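Local coordinates for protein meso-diaminopimelate dehydrogenase (Clostridium tetani, PDB 3WGO) that is an engineered form of an enzyme that catalyses the reversible NADP+-dependent oxidative deamination of meso-2,6-diaminopimelate at its D-amino acid centre, at residues K4-I9 with D28-A33; G13-G18 with E278-V283. The protein carries 6 engineered substitutions. One frame throughout, in Å; residues are numbered along the deposited sequence.

Overall arrangement
From the N terminus the chain forms strand 5-10, helix 14-24 and strand 29-36, a beta-alpha-beta unit. Interaction 1 pairs the two strands and closes the short loop of 18 residues between residues 4-9 and 28-33. Interaction 2 spans 259 residues: it brings helix 276-296, late in the chain, against the start of helix 14-24. Residues 13-18 lie between the two segments of interaction 1, and residues 278-283 come after both, so the contacts cross. Their centres are about 15 Å apart. They meet where Ile9 CD1 packs 3.6 Å from Gly16 O. Together they tie the parallel sheet, its first helix and helix 276-296.

Interaction 1 of 2, residues K4-I9 with D28-A33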
loop_
_atom_site.group_PDB
_atom_site.type_symbol
_atom_site.label_atom_id
_atom_site.label_comp_id
_atom_site.label_asym_id
_atom_site.label_seq_id
_atom_site.Cartn_x
_atom_site.Cartn_y
_atom_site.Cartn_z
ATOM N N LYS B 4 3.966 -2.216 28.567
ATOM C CA LYS B 4 3.654 -2.945 27.343
ATOM C C LYS B 4 2.159 -3.117 27.092
ATOM O O LYS B 4 1.362 -3.147 28.025
ATOM C CB LYS B 4 4.335 -4.313 27.378
ATOM C CG LYS B 4 5.850 -4.229 27.505
ATOM C CD LYS B 4 6.491 -5.593 27.410
ATOM C CE LYS B 4 7.997 -5.489 27.520
ATOM N NZ LYS B 4 8.553 -4.582 26.479
ATOM N N ILE B 5 1.792 -3.228 25.818
ATOM C CA ILE B 5 0.397 -3.401 25.420
ATOM C C ILE B 5 -0.052 -4.817 25.770
ATOM O O ILE B 5 0.489 -5.790 25.256
ATOM C CB ILE B 5 0.230 -3.156 23.900
ATOM C CG1 ILE B 5 0.619 -1.711 23.567
ATOM C CG2 ILE B 5 -1.205 -3.428 23.474
ATOM C CD1 ILE B 5 0.613 -1.384 22.079
ATOM N N ARG B 6 -1.041 -4.920 26.653
ATOM C CA ARG B 6 -1.549 -6.215 27.103
ATOM C C ARG B 6 -2.573 -6.814 26.145
ATOM O O ARG B 6 -3.697 -6.323 26.025
ATOM C CB ARG B 6 -2.156 -6.070 28.499
ATOM C CG ARG B 6 -1.143 -5.702 29.582
ATOM C CD ARG B 6 -1.854 -5.275 30.849
ATOM N NE ARG B 6 -2.742 -4.149 30.576
ATOM C CZ ARG B 6 -3.550 -3.588 31.471
ATOM N NH1 ARG B 6 -3.584 -4.046 32.714
ATOM N NH2 ARG B 6 -4.329 -2.573 31.116
ATOM N N ILE B 7 -2.182 -7.897 25.483
ATOM C CA ILE B 7 -3.044 -8.549 24.505
ATOM C C ILE B 7 -3.832 -9.738 25.037
ATOM O O ILE B 7 -3.384 -10.463 25.926
ATOM C CB ILE B 7 -2.221 -9.027 23.276
ATOM C CG1 ILE B 7 -1.528 -7.832 22.609
ATOM C CG2 ILE B 7 -3.125 -9.735 22.277
ATOM C CD1 ILE B 7 -2.464 -6.752 22.140
ATOM N N GLY B 8 -5.019 -9.921 24.469
ATOM C CA GLY B 8 -5.875 -11.023 24.842
ATOM C C GLY B 8 -6.322 -11.737 23.579
ATOM O O GLY B 8 -6.747 -11.100 22.613
ATOM N N ILE B 9 -6.212 -13.059 23.575
ATOM C CA ILE B 9 -6.620 -13.850 22.417
ATOM C C ILE B 9 -7.849 -14.703 22.731
ATOM O O ILE B 9 -7.898 -15.371 23.766
ATOM C CB ILE B 9 -5.494 -14.810 21.962
ATOM C CG1 ILE B 9 -4.254 -14.016 21.565
ATOM C CG2 ILE B 9 -5.981 -15.664 20.790
ATOM C CD1 ILE B 9 -3.075 -14.890 21.219
ATOM N N ASP B 28 7.008 -4.542 22.293
ATOM C CA ASP B 28 6.152 -3.632 23.047
ATOM C C ASP B 28 4.832 -4.281 23.478
ATOM O O ASP B 28 3.967 -3.630 24.075
ATOM C CB ASP B 28 5.885 -2.370 22.223
ATOM C CG ASP B 28 5.015 -2.631 21.008
ATOM O OD1 ASP B 28 5.173 -3.693 20.369
ATOM O OD2 ASP B 28 4.178 -1.763 20.687
ATOM N N MET B 29 4.689 -5.570 23.190
ATOM C CA MET B 29 3.474 -6.300 23.539
ATOM C C MET B 29 3.679 -7.497 24.460
ATOM O O MET B 29 4.759 -8.091 24.509
ATOM C CB MET B 29 2.768 -6.776 22.274
ATOM C CG MET B 29 1.916 -5.731 21.606
ATOM S SD MET B 29 1.268 -6.401 20.083
ATOM C CE MET B 29 1.171 -4.937 19.075
ATOM N N GLU B 30 2.613 -7.858 25.165
ATOM C CA GLU B 30 2.634 -8.973 26.103
ATOM C C GLU B 30 1.303 -9.717 26.051
ATOM O O GLU B 30 0.238 -9.101 26.057
ATOM C CB GLU B 30 2.868 -8.430 27.508
ATOM C CG GLU B 30 2.959 -9.461 28.602
ATOM C CD GLU B 30 3.156 -8.810 29.960
ATOM O OE1 GLU B 30 2.242 -8.087 30.420
ATOM O OE2 GLU B 30 4.233 -9.013 30.562
ATOM N N LEU B 31 1.368 -11.041 25.986
ATOM C CA LEU B 31 0.165 -11.859 25.953
ATOM C C LEU B 31 -0.312 -12.069 27.385
ATOM O O LEU B 31 0.410 -12.627 28.209
ATOM C CB LEU B 31 0.455 -13.217 25.303
ATOM C CG LEU B 31 -0.706 -14.217 25.317
ATOM C CD1 LEU B 31 -1.947 -13.591 24.698
ATOM C CD2 LEU B 31 -0.304 -15.472 24.565
ATOM N N GLU B 32 -1.529 -11.618 27.675
ATOM C CA GLU B 32 -2.097 -11.753 29.010
ATOM C C GLU B 32 -2.786 -13.091 29.203
ATOM O O GLU B 32 -2.624 -13.734 30.233
ATOM C CB GLU B 32 -3.101 -10.630 29.282
ATOM C CG GLU B 32 -2.462 -9.263 29.453
ATOM C CD GLU B 32 -1.405 -9.257 30.540
ATOM O OE1 GLU B 32 -1.731 -9.650 31.682
ATOM O OE2 GLU B 32 -0.253 -8.860 30.255
ATOM N N ALA B 33 -3.560 -13.504 28.210
ATOM C CA ALA B 33 -4.271 -14.763 28.307
ATOM C C ALA B 33 -4.854 -15.195 26.974
ATOM O O ALA B 33 -5.053 -14.382 26.067
ATOM C CB ALA B 33 -5.388 -14.649 29.345
#
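The first two strands of the Rossmann-type parallel sheet pair here, with Ile5 beside Met29, Arg6 beside Glu30 and Ile7 beside Leu31. Their backbones are held by five hydrogen bonds. Ile5 N donates to Asp28 O at 2.8 Å, and Glu30 N returns a bond to Ile5 O. Ile7 is gripped twice: its N donates to Glu30 O at 2.8 Å in a nearly straight bond (173° at the hydrogen), and its O accepts from Glu32 N. Ile9 N reaches Ala33 O at 3.1 Å, where the second strand is less regular.

Helix 14-24 links the strands in a beta-alpha-beta crossover. It covers the sheet face that carries Ile7 and Leu31, and Ile9 also meets it. Helix 276-296 covers Ile5 and Met29 on the same face, and Ile7 lies under both helices. Met29 CG lies 3.8 Å from Ile5 CB, and its sulfur SD reaches on to Ile7 CG1 at 4.0 Å. Further along, Ile9 and Leu31 cross at about a right angle, their CD1 methyls 3.9 Å apart. Leu31 CG stands opposite its own backbone N (chi1 175°), and its end swings closer to the first strand. Asp28 lies alongside Ile5, and its OD1 forms a salt bridge with Arg289.

The other face carries Arg6 and Glu30. Glu32, whose CB points toward the first strand, folds back at chi2 (-56°) and crosses the aliphatic part of Arg6 at a slant. Its CG is 3.3 Å from Arg6 CB, and its OE2 sits 3.3 Å from Arg6 CG. The charged ends do not meet. The guanidinium leads away to a salt bridge with Asp64.

Interaction 2 of 2, residues G13-G18 with E278-V283; sequences GNIGKG and EFTSSV
The CB of Ser281 is directed at helix 14-24 and packs on the backbone of Gly18, where helix 276-296 meets the glycine-rich start of that helix. Gly13 and Gly16 there fit a GxGxxG pattern, consistent with the dinucleotide-binding turn of a Rossmann-type fold. The short helical segments cross at -56°, with axes 8.1 Å apart. Gly18 has no side chain, and Ser281 CB comes within 3.3 Å of Gly18 C. The serine hydroxyl is turned back beside its own backbone N (chi1 -59°). There OG is hydrogen-bonded to Ala277 O, one turn earlier in its own helix. OG also lies 3.0 Å from Ile15 O, but whether its one proton serves that carbonyl is not settled. Ile15 flanks the hydroxyl: its CG2 methyl sits 3.6 Å from Ser281 OG.

Glu278 turns its carboxylate to other partners, with OE2 in a salt bridge to Lys21 and OE1 hydrogen-bonded to Thr259 OG1 of the second subunit. Its backbone carbonyl joins the helices through a water, which donates to Glu278 O at 2.7 Å and to Gly18 O at 3.1 Å. Glu278 O also accepts from Ser282 N and Ser282 OG, which approach from opposite faces of the carbonyl plane.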
loop_
_atom_site.group_PDB
_atom_site.type_symbol
_atom_site.label_atom_id
_atom_site.label_comp_id
_atom_site.label_asym_id
_atom_site.label_seq_id
_atom_site.Cartn_x
_atom_site.Cartn_y
_atom_site.Cartn_z
ATOM N N GLY B 13 -7.303 -21.573 17.717
ATOM C CA GLY B 13 -7.154 -22.316 16.481
ATOM C C GLY B 13 -5.892 -21.832 15.785
ATOM O O GLY B 13 -5.007 -21.266 16.432
ATOM N N ASN B 14 -5.800 -22.033 14.475
ATOM C CA ASN B 14 -4.610 -21.616 13.738
ATOM C C ASN B 14 -4.276 -20.137 13.829
ATOM O O ASN B 14 -3.110 -19.772 13.977
ATOM C CB ASN B 14 -4.713 -22.028 12.268
ATOM C CG ASN B 14 -4.308 -23.470 12.049
ATOM O OD1 ASN B 14 -3.265 -23.909 12.539
ATOM N ND2 ASN B 14 -5.125 -24.214 11.312
ATOM N N ILE B 15 -5.285 -19.281 13.744
ATOM C CA ILE B 15 -5.039 -17.849 13.829
ATOM C C ILE B 15 -4.650 -17.446 15.257
ATOM O O ILE B 15 -3.734 -16.647 15.463
ATOM C CB ILE B 15 -6.278 -17.055 13.371
ATOM C CG1 ILE B 15 -6.580 -17.384 11.903
ATOM C CG2 ILE B 15 -6.032 -15.548 13.542
ATOM C CD1 ILE B 15 -7.707 -16.584 11.303
ATOM N N GLY B 16 -5.349 -18.007 16.239
ATOM C CA GLY B 16 -5.046 -17.701 17.625
ATOM C C GLY B 16 -3.611 -18.090 17.927
ATOM O O GLY B 16 -2.874 -17.329 18.553
ATOM N N LYS B 17 -3.219 -19.278 17.474
ATOM C CA LYS B 17 -1.860 -19.768 17.665
ATOM C C LYS B 17 -0.891 -18.856 16.924
ATOM O O LYS B 17 0.200 -18.570 17.410
ATOM C CB LYS B 17 -1.726 -21.202 17.133
ATOM C CG LYS B 17 -2.257 -22.267 18.071
ATOM C CD LYS B 17 -2.059 -23.655 17.488
ATOM C CE LYS B 17 -2.469 -24.722 18.486
ATOM N NZ LYS B 17 -3.862 -24.501 18.965
ATOM N N GLY B 18 -1.295 -18.407 15.741
ATOM C CA GLY B 18 -0.446 -17.520 14.964
ATOM C C GLY B 18 -0.285 -16.187 15.665
ATOM O O GLY B 18 0.789 -15.578 15.640
ATOM N N GLU B 278 -0.571 -17.337 9.592
ATOM C CA GLU B 278 0.369 -16.553 10.385
ATOM C C GLU B 278 0.505 -15.113 9.895
ATOM O O GLU B 278 0.840 -14.210 10.672
ATOM C CB GLU B 278 1.745 -17.229 10.401
ATOM C CG GLU B 278 1.709 -18.636 10.962
ATOM C CD GLU B 278 3.085 -19.216 11.169
ATOM O OE1 GLU B 278 3.919 -19.128 10.250
ATOM O OE2 GLU B 278 3.329 -19.771 12.257
ATOM N N PHE B 279 0.254 -14.897 8.606
ATOM C CA PHE B 279 0.337 -13.549 8.048
ATOM C C PHE B 279 -0.866 -12.767 8.555
ATOM O O PHE B 279 -0.753 -11.616 8.976
ATOM C CB PHE B 279 0.309 -13.584 6.515
ATOM C CG PHE B 279 0.492 -12.236 5.887
ATOM C CD1 PHE B 279 1.733 -11.606 5.919
ATOM C CD2 PHE B 279 -0.581 -11.570 5.317
ATOM C CE1 PHE B 279 1.899 -10.323 5.389
ATOM C CE2 PHE B 279 -0.428 -10.285 4.782
ATOM C CZ PHE B 279 0.816 -9.665 4.821
ATOM N N THR B 280 -2.025 -13.410 8.506
ATOM C CA THR B 280 -3.255 -12.791 8.971
ATOM C C THR B 280 -3.066 -12.428 10.439
ATOM O O THR B 280 -3.445 -11.347 10.879
ATOM C CB THR B 280 -4.441 -13.764 8.818
ATOM O OG1 THR B 280 -4.592 -14.104 7.434
ATOM C CG2 THR B 280 -5.731 -13.125 9.323
ATOM N N SER B 281 -2.450 -13.336 11.187
ATOM C CA SER B 281 -2.192 -13.114 12.603
ATOM C C SER B 281 -1.275 -11.906 12.837
ATOM O O SER B 281 -1.502 -11.123 13.764
ATOM C CB SER B 281 -1.565 -14.369 13.218
ATOM O OG SER B 281 -2.417 -15.489 13.057
ATOM N N SER B 282 -0.245 -11.756 12.008
ATOM C CA SER B 282 0.686 -10.636 12.153
ATOM C C SER B 282 -0.017 -9.320 11.891
ATOM O O SER B 282 0.288 -8.311 12.528
ATOM C CB SER B 282 1.868 -10.764 11.186
ATOM O OG SER B 282 2.594 -11.940 11.442
ATOM N N VAL B 283 -0.946 -9.327 10.940
ATOM C CA VAL B 283 -1.691 -8.126 10.611
ATOM C C VAL B 283 -2.581 -7.798 11.799
ATOM O O VAL B 283 -2.665 -6.650 12.223
ATOM C CB VAL B 283 -2.571 -8.329 9.359
ATOM C CG1 VAL B 283 -3.397 -7.080 9.099
ATOM C CG2 VAL B 283 -1.688 -8.640 8.144
HETATM O O HOH W 1 2.102 -14.931 12.948
#